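Local structure of sister chromatid cohesion protein (Chaetomium thermophilum, 5T8V) at residues A[77-80]-A[81-84]; A[46-49]-A[50-53]; A[146-149]-A[150-153]; A[216-219]-A[220-223]. The protein probably acts as a loader of cohesin onto chromatin, this chain being the long C-terminal, HEAT-repeat part of the whole protein. One frame throughout, in Å; residues are numbered along the deposited sequence.

Contact 1 (A[77-80]-A[81-84]); sequences TVPL and DDLI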
ATOM      1  N   THR A  77      56.012  -2.597  51.034  1.00 60.52           N
ATOM      2  CA  THR A  77      57.327  -2.768  51.642  1.00 62.31           C
ATOM      3  C   THR A  77      58.370  -1.822  51.065  1.00 61.69           C
ATOM      4  O   THR A  77      59.408  -1.609  51.701  1.00 64.68           O
ATOM      5  CB  THR A  77      57.799  -4.214  51.470  1.00 62.76           C
ATOM      6  OG1 THR A  77      56.730  -5.110  51.802  1.00 62.88           O
ATOM      7  CG2 THR A  77      58.993  -4.505  52.375  1.00 65.36           C
ATOM      8  N   VAL A  78      58.125  -1.256  49.886  1.00 48.39           N
ATOM      9  CA  VAL A  78      59.057  -0.316  49.266  1.00 47.15           C
ATOM     10  C   VAL A  78      59.359   0.800  50.260  1.00 48.04           C
ATOM     11  O   VAL A  78      58.424   1.403  50.806  1.00 47.68           O
ATOM     12  CB  VAL A  78      58.492   0.249  47.953  1.00 43.96           C
ATOM     13  CG1 VAL A  78      59.354   1.406  47.438  1.00 43.17           C
ATOM     14  CG2 VAL A  78      58.404  -0.849  46.907  1.00 42.82           C
ATOM     15  N   PRO A  79      60.625   1.115  50.527  1.00 46.83           N
ATOM     16  CA  PRO A  79      60.927   2.197  51.470  1.00 48.41           C
ATOM     17  C   PRO A  79      60.226   3.488  51.078  1.00 46.91           C
ATOM     18  O   PRO A  79      60.316   3.947  49.939  1.00 44.67           O
ATOM     19  CB  PRO A  79      62.451   2.327  51.381  1.00 50.32           C
ATOM     20  CG  PRO A  79      62.918   0.989  50.941  1.00 50.98           C
ATOM     21  CD  PRO A  79      61.847   0.459  50.033  1.00 48.12           C
ATOM     22  N   LEU A  80      59.510   4.070  52.041  1.00 40.52           N
ATOM     23  CA  LEU A  80      58.816   5.330  51.795  1.00 39.15           C
ATOM     24  C   LEU A  80      59.794   6.428  51.399  1.00 39.10           C
ATOM     25  O   LEU A  80      59.609   7.102  50.379  1.00 37.20           O
ATOM     26  CB  LEU A  80      58.033   5.738  53.043  1.00 40.58           C
ATOM     27  CG  LEU A  80      57.391   7.128  53.036  1.00 40.21           C
ATOM     28  CD1 LEU A  80      56.203   7.166  52.087  1.00 37.72           C
ATOM     29  CD2 LEU A  80      56.990   7.531  54.444  1.00 42.38           C
ATOM     30  N   ASP A  81      60.851   6.615  52.195  1.00 68.05           N
ATOM     31  CA  ASP A  81      61.722   7.777  52.035  1.00 69.50           C
ATOM     32  C   ASP A  81      62.262   7.915  50.618  1.00 67.16           C
ATOM     33  O   ASP A  81      62.487   9.038  50.151  1.00 66.91           O
ATOM     34  CB  ASP A  81      62.881   7.700  53.033  1.00 73.65           C
ATOM     35  CG  ASP A  81      62.629   8.521  54.285  1.00 77.16           C
ATOM     36  OD1 ASP A  81      61.452   8.808  54.587  1.00 76.05           O
ATOM     37  OD2 ASP A  81      63.612   8.878  54.970  1.00 81.61           O
ATOM     38  N   ASP A  82      62.476   6.803  49.914  1.00 64.15           N
ATOM     39  CA  ASP A  82      63.001   6.858  48.556  1.00 62.36           C
ATOM     40  C   ASP A  82      61.904   6.768  47.497  1.00 58.65           C
ATOM     41  O   ASP A  82      62.215   6.653  46.307  1.00 59.00           O
ATOM     42  CB  ASP A  82      64.057   5.766  48.343  1.00 63.07           C
ATOM     43  CG  ASP A  82      63.497   4.360  48.442  1.00 63.28           C
ATOM     44  OD1 ASP A  82      62.294   4.160  48.174  1.00 63.04           O
ATOM     45  OD2 ASP A  82      64.277   3.443  48.779  1.00 63.81           O
ATOM     46  N   LEU A  83      60.634   6.811  47.901  1.00 46.28           N
ATOM     47  CA  LEU A  83      59.542   7.038  46.960  1.00 40.74           C
ATOM     48  C   LEU A  83      59.212   8.520  46.842  1.00 38.05           C
ATOM     49  O   LEU A  83      58.859   8.993  45.755  1.00 35.21           O
ATOM     50  CB  LEU A  83      58.293   6.262  47.389  1.00 39.48           C
ATOM     51  CG  LEU A  83      58.168   4.819  46.891  1.00 38.78           C
ATOM     52  CD1 LEU A  83      57.003   4.120  47.575  1.00 39.22           C
ATOM     53  CD2 LEU A  83      57.988   4.773  45.382  1.00 36.43           C
ATOM     54  N   ILE A  84      59.319   9.261  47.949  1.00 39.41           N
ATOM     55  CA  ILE A  84      59.209  10.714  47.885  1.00 38.89           C
ATOM     56  C   ILE A  84      60.259  11.277  46.940  1.00 38.08           C
ATOM     57  O   ILE A  84      60.015  12.259  46.228  1.00 37.11           O
ATOM     58  CB  ILE A  84      59.335  11.320  49.296  1.00 42.38           C
ATOM     59  CG1 ILE A  84      58.107  10.974  50.139  1.00 43.07           C
ATOM     60  CG2 ILE A  84      59.506  12.841  49.232  1.00 43.01           C
ATOM     61  CD1 ILE A  84      58.409  10.064  51.304  1.00 45.22           C
TER
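Val78 meets Leu83 where the loop after helix 56-71 runs into helix 81-96. Its CG1 methyl, placed anti to the backbone N (chi1 170°), does the touching: it lies 3.6 Å from Leu83 CD1 and almost as near to Leu83 CG, with the two side chains crossing at about a right angle. The result is a small apolar contact between two buried residues. Pro79 follows with a mixed contact. Asp82 lies three positions further on, and its carboxylate folds back beside the proline ring, where Asp82 OD2 stands 3.4 Å from Pro79 CB and nearly as close to Pro79 CG. Leu80 then joins the loop to the helix in two ways. Its carbonyl oxygen takes two backbone donors: Ile84 N comes to Leu80 O almost in line with the C=O bond at 3.3 Å, the i to i+4 bond of an alpha-helical turn, whereas Leu83 N reaches Leu80 O at 2.7 Å from well above the carbonyl plane. The side chain supplies the second link, with Leu80 CG 3.6 Å from Ile84 CD1, the methyl at the far end of the isoleucine, so that two branched chains one helical turn apart pack together. Helix 9-36 flanks this turn through Leu20 against Val78, Lys21 against Pro79, and Leu24 and Phe28 against Asp82. Arg141, from the loop after helix 120-136, donates to Val78 O and also touches Leu80, linking the approach to helix 81-96 with that loop.

Contact 2 (A[46-49]-A[50-53]); sequences FLSE and TEAT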
ATOM      1  N   PHE A  46      70.438  15.769  32.374  1.00 39.22           N
ATOM      2  CA  PHE A  46      70.977  16.912  33.097  1.00 41.91           C
ATOM      3  C   PHE A  46      70.275  18.181  32.624  1.00 43.59           C
ATOM      4  O   PHE A  46      70.316  18.511  31.434  1.00 42.79           O
ATOM      5  CB  PHE A  46      72.484  17.015  32.877  1.00 43.25           C
ATOM      6  CG  PHE A  46      73.115  18.203  33.544  1.00 45.22           C
ATOM      7  CD1 PHE A  46      73.487  18.149  34.876  1.00 46.34           C
ATOM      8  CD2 PHE A  46      73.340  19.372  32.839  1.00 45.73           C
ATOM      9  CE1 PHE A  46      74.069  19.237  35.492  1.00 49.08           C
ATOM     10  CE2 PHE A  46      73.922  20.466  33.451  1.00 47.85           C
ATOM     11  CZ  PHE A  46      74.287  20.398  34.778  1.00 49.86           C
ATOM     12  N   LEU A  47      69.629  18.883  33.555  1.00 41.56           N
ATOM     13  CA  LEU A  47      68.958  20.140  33.242  1.00 44.69           C
ATOM     14  C   LEU A  47      69.795  21.311  33.739  1.00 49.46           C
ATOM     15  O   LEU A  47      70.468  21.979  32.947  1.00 50.52           O
ATOM     16  CB  LEU A  47      67.559  20.167  33.861  1.00 43.94           C
ATOM     17  CG  LEU A  47      66.594  19.085  33.363  1.00 41.95           C
ATOM     18  CD1 LEU A  47      65.294  19.119  34.153  1.00 41.09           C
ATOM     19  CD2 LEU A  47      66.315  19.236  31.872  1.00 40.87           C
ATOM     20  N   SER A  48      69.758  21.568  35.040  1.00 51.00           N
ATOM     21  CA  SER A  48      70.629  22.538  35.687  1.00 55.81           C
ATOM     22  C   SER A  48      71.672  21.796  36.516  1.00 57.77           C
ATOM     23  O   SER A  48      71.708  20.564  36.556  1.00 57.38           O
ATOM     24  CB  SER A  48      69.815  23.500  36.553  1.00 57.95           C
ATOM     25  OG  SER A  48      69.156  22.810  37.601  1.00 57.99           O
ATOM     26  N   GLU A  49      72.532  22.559  37.187  1.00 80.48           N
ATOM     27  CA  GLU A  49      73.576  21.960  38.010  1.00 84.69           C
ATOM     28  C   GLU A  49      73.070  21.515  39.376  1.00 82.11           C
ATOM     29  O   GLU A  49      73.872  21.046  40.192  1.00 83.87           O
ATOM     30  CB  GLU A  49      74.741  22.937  38.183  1.00 90.09           C
ATOM     31  CG  GLU A  49      74.388  24.222  38.910  1.00 93.78           C
ATOM     32  CD  GLU A  49      75.577  25.151  39.046  1.00 98.34           C
ATOM     33  OE1 GLU A  49      76.664  24.804  38.536  1.00 99.01           O
ATOM     34  OE2 GLU A  49      75.427  26.226  39.664  1.00101.74           O
ATOM     35  N   THR A  50      71.771  21.653  39.647  1.00 75.71           N
ATOM     36  CA  THR A  50      71.168  21.125  40.861  1.00 73.43           C
ATOM     37  C   THR A  50      70.068  20.109  40.595  1.00 69.48           C
ATOM     38  O   THR A  50      69.812  19.267  41.462  1.00 69.51           O
ATOM     39  CB  THR A  50      70.589  22.265  41.718  1.00 73.67           C
ATOM     40  OG1 THR A  50      70.191  21.753  42.996  1.00 73.63           O
ATOM     41  CG2 THR A  50      69.386  22.916  41.036  1.00 71.25           C
ATOM     42  N   GLU A  51      69.423  20.157  39.432  1.00 62.00           N
ATOM     43  CA  GLU A  51      68.356  19.236  39.074  1.00 57.86           C
ATOM     44  C   GLU A  51      68.807  18.308  37.953  1.00 53.03           C
ATOM     45  O   GLU A  51      69.697  18.637  37.165  1.00 52.11           O
ATOM     46  CB  GLU A  51      67.099  19.995  38.637  1.00 58.53           C
ATOM     47  CG  GLU A  51      66.243  20.503  39.785  1.00 60.97           C
ATOM     48  CD  GLU A  51      65.022  21.266  39.306  1.00 61.50           C
ATOM     49  OE1 GLU A  51      64.721  22.334  39.881  1.00 63.04           O
ATOM     50  OE2 GLU A  51      64.368  20.801  38.348  1.00 60.28           O
ATOM     51  N   ALA A  52      68.174  17.137  37.895  1.00 47.23           N
ATOM     52  CA  ALA A  52      68.437  16.153  36.852  1.00 44.97           C
ATOM     53  C   ALA A  52      67.377  15.062  36.925  1.00 42.75           C
ATOM     54  O   ALA A  52      67.202  14.430  37.973  1.00 43.38           O
ATOM     55  CB  ALA A  52      69.840  15.562  36.996  1.00 46.57           C
ATOM     56  N   THR A  53      66.666  14.833  35.826  1.00 37.48           N
ATOM     57  CA  THR A  53      65.467  14.012  35.847  1.00 34.59           C
ATOM     58  C   THR A  53      65.753  12.621  35.288  1.00 33.47           C
ATOM     59  O   THR A  53      66.859  12.308  34.850  1.00 34.52           O
ATOM     60  CB  THR A  53      64.349  14.695  35.058  1.00 33.20           C
ATOM     61  OG1 THR A  53      64.765  14.878  33.700  1.00 33.59           O
ATOM     62  CG2 THR A  53      64.014  16.046  35.673  1.00 33.67           C
TER
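Phe46 and Ala52 face each other as an antiparallel, non-hydrogen-bonded pair, their CA atoms 4.6 Å apart, and the chain between them reverses direction through residues 47-51. Beyond this pair, backbone hydrogen bonds between Thr53 and Ile45 continue the two short strands. Inside the reversal a side chain does part of the work of the backbone: Glu51 N donates to Ser48 OG at 3.2 Å, with an N-H...O angle of 149°. The hydroxyl is brought there by a chi1 of 63°, which sets OG between the backbone N and the carbonyl carbon of its own residue. The same oxygen touches the Thr50 methyl, with Ser48 OG 3.4 Å from Thr50 CG2, and it also lies 3.6 Å from Glu51 CB. Together these strands and their connection form a beta hairpin, 44-46 with 52-54, a rare piece of sheet in a mainly helical chain; it fills the link between helix 9-36 and helix 56-71. Phe46 and Ala52 direct their side chains to one face, where Ala52 rests on Val31 and Ile35 of helix 9-36. On the other face Leu47 reaches over to Thr53, and methyl meets methyl, Leu47 CD1 to Thr53 CG2 at 3.7 Å, the two side chains crossing at about a right angle. That face is turned to the C-terminal end of helix 81-96: Gln96 touches Leu47, Ser92 and Ala93 touch Thr53, and the extended Glu51 side chain passes Ser92 to form a long, weak ion pair with Arg95.

Contact 3 (A[146-149]-A[150-153]); sequences LYSE and NAIE
Asn150 stands two positions after Ser148, the N-cap residue, in the first turn of helix 149-172. Because CG stands anti to the backbone N (chi1 -176°), its amide is carried outward, and the side chain touches Asp91 of helix 81-96. Ala151 receives the cap. Its backbone N-H points to the serine hydroxyl, with Ala151 N 3.1 Å from Ser148 OG and an N-H...O angle of 145°; Ser148 O offers the same N-H a second, weak bond. A serine side chain thus takes over one amide that has no preceding helical turn to serve it. With an alanine in place of Ser148, the N-H of Ala151 would probably be left with the weak carbonyl bond alone, and the helix start would be less firmly fixed. Ile152 turns inward: its CB lies 3.4 Å from Glu149 O and its CG1 3.9 Å from Ser148 O, while the chain packs on Met134 and Met137. Glu153 closes the turn, Glu153 N donating to Glu149 O at 2.9 Å in the carbonyl plane. Its side chain bends at chi2 and so does that of Glu149, bringing Glu149 OE1 to 3.2 Å from Glu153 OE1 with the carboxylate planes 34° apart. The Glu149 side chain is poorly ordered, so this approach is uncertain, but two carboxylates placed here would probably repel each other. Their position near the N-terminal, positive end of the helix dipole may offset part of that cost.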
ATOM      1  N   LEU A 146      52.748  10.539  49.555  1.00 35.13           N
ATOM      2  CA  LEU A 146      52.664   9.853  48.274  1.00 30.71           C
ATOM      3  C   LEU A 146      51.494  10.328  47.427  1.00 28.54           C
ATOM      4  O   LEU A 146      51.332   9.856  46.298  1.00 26.97           O
ATOM      5  CB  LEU A 146      52.559   8.340  48.495  1.00 30.01           C
ATOM      6  CG  LEU A 146      53.694   7.698  49.298  1.00 31.54           C
ATOM      7  CD1 LEU A 146      53.470   6.201  49.429  1.00 31.77           C
ATOM      8  CD2 LEU A 146      55.050   7.981  48.662  1.00 31.20           C
ATOM      9  N   TYR A 147      50.681  11.250  47.937  1.00 46.42           N
ATOM     10  CA  TYR A 147      49.546  11.800  47.209  1.00 46.19           C
ATOM     11  C   TYR A 147      49.698  13.311  47.135  1.00 48.25           C
ATOM     12  O   TYR A 147      49.963  13.961  48.151  1.00 51.48           O
ATOM     13  CB  TYR A 147      48.225  11.432  47.889  1.00 48.07           C
ATOM     14  CG  TYR A 147      47.987   9.943  48.002  1.00 48.55           C
ATOM     15  CD1 TYR A 147      48.552   9.205  49.035  1.00 50.43           C
ATOM     16  CD2 TYR A 147      47.193   9.276  47.078  1.00 47.20           C
ATOM     17  CE1 TYR A 147      48.336   7.844  49.142  1.00 50.62           C
ATOM     18  CE2 TYR A 147      46.971   7.917  47.177  1.00 47.88           C
ATOM     19  CZ  TYR A 147      47.544   7.206  48.210  1.00 49.83           C
ATOM     20  OH  TYR A 147      47.321   5.851  48.309  1.00 51.05           O
ATOM     21  N   SER A 148      49.536  13.865  45.935  1.00 25.96           N
ATOM     22  CA  SER A 148      49.604  15.308  45.736  1.00 26.57           C
ATOM     23  C   SER A 148      48.595  15.705  44.673  1.00 25.62           C
ATOM     24  O   SER A 148      48.635  15.187  43.552  1.00 24.04           O
ATOM     25  CB  SER A 148      51.012  15.752  45.326  1.00 26.43           C
ATOM     26  OG  SER A 148      51.256  15.468  43.961  1.00 24.68           O
ATOM     27  N   GLU A 149      47.693  16.623  45.025  1.00 62.87           N
ATOM     28  CA  GLU A 149      46.754  17.155  44.044  1.00 63.08           C
ATOM     29  C   GLU A 149      47.490  17.818  42.886  1.00 60.84           C
ATOM     30  O   GLU A 149      47.033  17.759  41.736  1.00 60.52           O
ATOM     31  CB  GLU A 149      45.809  18.149  44.722  1.00 67.82           C
ATOM     32  CG  GLU A 149      44.360  18.067  44.262  1.00 69.46           C
ATOM     33  CD  GLU A 149      44.149  18.615  42.863  1.00 71.57           C
ATOM     34  OE1 GLU A 149      44.974  19.436  42.412  1.00 74.70           O
ATOM     35  OE2 GLU A 149      43.155  18.223  42.215  1.00 69.95           O
ATOM     36  N   ASN A 150      48.640  18.435  43.168  1.00 40.53           N
ATOM     37  CA  ASN A 150      49.370  19.158  42.134  1.00 37.45           C
ATOM     38  C   ASN A 150      49.897  18.216  41.060  1.00 33.22           C
ATOM     39  O   ASN A 150      49.937  18.578  39.880  1.00 31.89           O
ATOM     40  CB  ASN A 150      50.517  19.948  42.761  1.00 38.55           C
ATOM     41  CG  ASN A 150      51.253  20.802  41.750  1.00 38.34           C
ATOM     42  OD1 ASN A 150      50.717  21.792  41.252  1.00 39.28           O
ATOM     43  ND2 ASN A 150      52.488  20.427  41.446  1.00 37.90           N
ATOM     44  N   ALA A 151      50.314  17.007  41.443  1.00 27.70           N
ATOM     45  CA  ALA A 151      50.771  16.045  40.444  1.00 24.18           C
ATOM     46  C   ALA A 151      49.643  15.693  39.486  1.00 22.35           C
ATOM     47  O   ALA A 151      49.834  15.658  38.262  1.00 21.32           O
ATOM     48  CB  ALA A 151      51.314  14.789  41.128  1.00 23.97           C
ATOM     49  N   ILE A 152      48.450  15.432  40.025  1.00 21.59           N
ATOM     50  CA  ILE A 152      47.284  15.215  39.175  1.00 20.46           C
ATOM     51  C   ILE A 152      47.078  16.410  38.257  1.00 21.29           C
ATOM     52  O   ILE A 152      46.815  16.253  37.060  1.00 21.17           O
ATOM     53  CB  ILE A 152      46.035  14.940  40.034  1.00 21.28           C
ATOM     54  CG1 ILE A 152      46.230  13.662  40.855  1.00 21.19           C
ATOM     55  CG2 ILE A 152      44.796  14.811  39.149  1.00 21.00           C
ATOM     56  CD1 ILE A 152      45.144  13.401  41.867  1.00 22.29           C
ATOM     57  N   GLU A 153      47.201  17.624  38.798  1.00 33.16           N
ATOM     58  CA  GLU A 153      47.013  18.816  37.977  1.00 34.63           C
ATOM     59  C   GLU A 153      47.996  18.837  36.810  1.00 31.80           C
ATOM     60  O   GLU A 153      47.617  19.113  35.665  1.00 29.57           O
ATOM     61  CB  GLU A 153      47.168  20.069  38.841  1.00 39.94           C
ATOM     62  CG  GLU A 153      46.339  21.250  38.368  1.00 45.62           C
ATOM     63  CD  GLU A 153      44.849  20.994  38.486  1.00 49.67           C
ATOM     64  OE1 GLU A 153      44.457  20.132  39.303  1.00 49.66           O
ATOM     65  OE2 GLU A 153      44.072  21.648  37.761  1.00 52.13           O
TER

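Contact 4 (A[216-219]-A[220-223]); sequences TSET and VTNA
The N-terminal end of helix 218-232 is built here, with Ser217 in the N-cap place although its side chain makes no capping bond. Its carbonyl begins the helical bonding, Thr221 N donating to Ser217 O at 3.3 Å in a nearly straight bond (170°). One residue on, Glu218 O is gripped twice: Asn222 N lies 2.9 Å from it and the hydroxyl Thr221 OG1 donates to it at 3.1 Å, both arriving over the same face of the carbonyl plane. A chi1 of 61° swings that hydroxyl back toward the chain, while the methyl branch reaches Thr216, Thr221 CG2 meeting Thr216 CG2 at 3.4 Å. An alanine here lacks both hydroxyl and methyl, which would probably leave Glu218 O gripped by Asn222 N alone and open a gap beside the Thr216 methyl. Thr216 OG1 also lies 3.3 Å from Val220 CB, beside the valine. Outside, the Asn222 amide runs almost parallel to the Glu218 carboxylate, 12° between the planes, and Gln271 touches both residues. Chemically, then, the Ser217 side chain does not cap this helix; the threonine hydroxyl instead adds a second donor to a first-turn carbonyl.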
ATOM      1  N   THR A 216      38.889  12.118  43.518  1.00 39.96           N
ATOM      2  CA  THR A 216      39.390  13.269  42.787  1.00 40.42           C
ATOM      3  C   THR A 216      38.289  14.313  42.660  1.00 41.44           C
ATOM      4  O   THR A 216      37.096  14.007  42.749  1.00 43.47           O
ATOM      5  CB  THR A 216      39.898  12.859  41.394  1.00 40.47           C
ATOM      6  OG1 THR A 216      40.342  14.015  40.676  1.00 41.62           O
ATOM      7  CG2 THR A 216      38.798  12.164  40.602  1.00 41.08           C
ATOM      8  N   SER A 217      38.707  15.558  42.439  1.00 58.62           N
ATOM      9  CA  SER A 217      37.761  16.658  42.331  1.00 59.78           C
ATOM     10  C   SER A 217      36.874  16.490  41.104  1.00 56.97           C
ATOM     11  O   SER A 217      37.239  15.832  40.128  1.00 55.06           O
ATOM     12  CB  SER A 217      38.507  17.988  42.252  1.00 62.42           C
ATOM     13  OG  SER A 217      39.366  18.155  43.364  1.00 64.71           O
ATOM     14  N   GLU A 218      35.688  17.099  41.164  1.00 49.47           N
ATOM     15  CA  GLU A 218      34.784  17.090  40.020  1.00 49.00           C
ATOM     16  C   GLU A 218      35.311  17.935  38.867  1.00 47.34           C
ATOM     17  O   GLU A 218      34.920  17.705  37.716  1.00 47.02           O
ATOM     18  CB  GLU A 218      33.398  17.583  40.447  1.00 52.31           C
ATOM     19  CG  GLU A 218      32.409  17.756  39.304  1.00 54.95           C
ATOM     20  CD  GLU A 218      30.998  18.038  39.789  1.00 59.35           C
ATOM     21  OE1 GLU A 218      30.294  17.080  40.178  1.00 59.14           O
ATOM     22  OE2 GLU A 218      30.595  19.221  39.788  1.00 62.11           O
ATOM     23  N   THR A 219      36.189  18.902  39.145  1.00 41.24           N
ATOM     24  CA  THR A 219      36.786  19.687  38.071  1.00 41.40           C
ATOM     25  C   THR A 219      37.809  18.864  37.297  1.00 38.85           C
ATOM     26  O   THR A 219      37.924  18.996  36.071  1.00 38.58           O
ATOM     27  CB  THR A 219      37.430  20.952  38.642  1.00 43.95           C
ATOM     28  OG1 THR A 219      38.329  20.601  39.702  1.00 44.81           O
ATOM     29  CG2 THR A 219      36.366  21.899  39.179  1.00 45.02           C
ATOM     30  N   VAL A 220      38.551  18.000  37.994  1.00 33.98           N
ATOM     31  CA  VAL A 220      39.494  17.107  37.325  1.00 31.48           C
ATOM     32  C   VAL A 220      38.750  16.162  36.389  1.00 28.58           C
ATOM     33  O   VAL A 220      39.093  16.031  35.209  1.00 27.37           O
ATOM     34  CB  VAL A 220      40.325  16.333  38.364  1.00 31.23           C
ATOM     35  CG1 VAL A 220      41.174  15.253  37.694  1.00 29.89           C
ATOM     36  CG2 VAL A 220      41.211  17.289  39.151  1.00 33.23           C
ATOM     37  N   THR A 221      37.721  15.485  36.905  1.00 34.00           N
ATOM     38  CA  THR A 221      36.978  14.537  36.082  1.00 32.22           C
ATOM     39  C   THR A 221      36.206  15.240  34.975  1.00 32.51           C
ATOM     40  O   THR A 221      36.016  14.666  33.897  1.00 32.58           O
ATOM     41  CB  THR A 221      36.020  13.716  36.944  1.00 31.70           C
ATOM     42  OG1 THR A 221      35.080  14.586  37.585  1.00 32.81           O
ATOM     43  CG2 THR A 221      36.789  12.935  37.997  1.00 32.19           C
ATOM     44  N   ASN A 222      35.749  16.472  35.213  1.00 25.90           N
ATOM     45  CA  ASN A 222      35.112  17.232  34.143  1.00 26.32           C
ATOM     46  C   ASN A 222      36.108  17.533  33.029  1.00 26.43           C
ATOM     47  O   ASN A 222      35.790  17.385  31.841  1.00 25.89           O
ATOM     48  CB  ASN A 222      34.516  18.526  34.700  1.00 28.22           C
ATOM     49  CG  ASN A 222      33.184  18.305  35.399  1.00 29.22           C
ATOM     50  OD1 ASN A 222      32.740  17.169  35.583  1.00 29.22           O
ATOM     51  ND2 ASN A 222      32.540  19.396  35.795  1.00 30.54           N
ATOM     52  N   ALA A 223      37.324  17.947  33.394  1.00 30.89           N
ATOM     53  CA  ALA A 223      38.345  18.209  32.387  1.00 29.68           C
ATOM     54  C   ALA A 223      38.698  16.940  31.621  1.00 28.90           C
ATOM     55  O   ALA A 223      38.882  16.974  30.399  1.00 29.33           O
ATOM     56  CB  ALA A 223      39.588  18.800  33.050  1.00 29.62           C
TER

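In the fold
No contact is wholly core: contacts 1, 2 and 4 are partly buried, while contact 3 lies at the surface. Contacts 1 and 2 sit near opposite ends of helix 81-96 and both lean on helix 9-36, one as the first turn, the other as a hairpin. Contact 3 is the middle piece, joined to contact 1 by Leu146 against Leu80 and Leu83, and to contact 4 by Glu149 and Ile152 against Val220; contacts 3 and 4 have centres about 13 Å apart. The three helical turns differ: a twice-used carbonyl in contact 1, a serine cap in contact 3, and a start without a serine side-chain cap but with a threonine bond in contact 4.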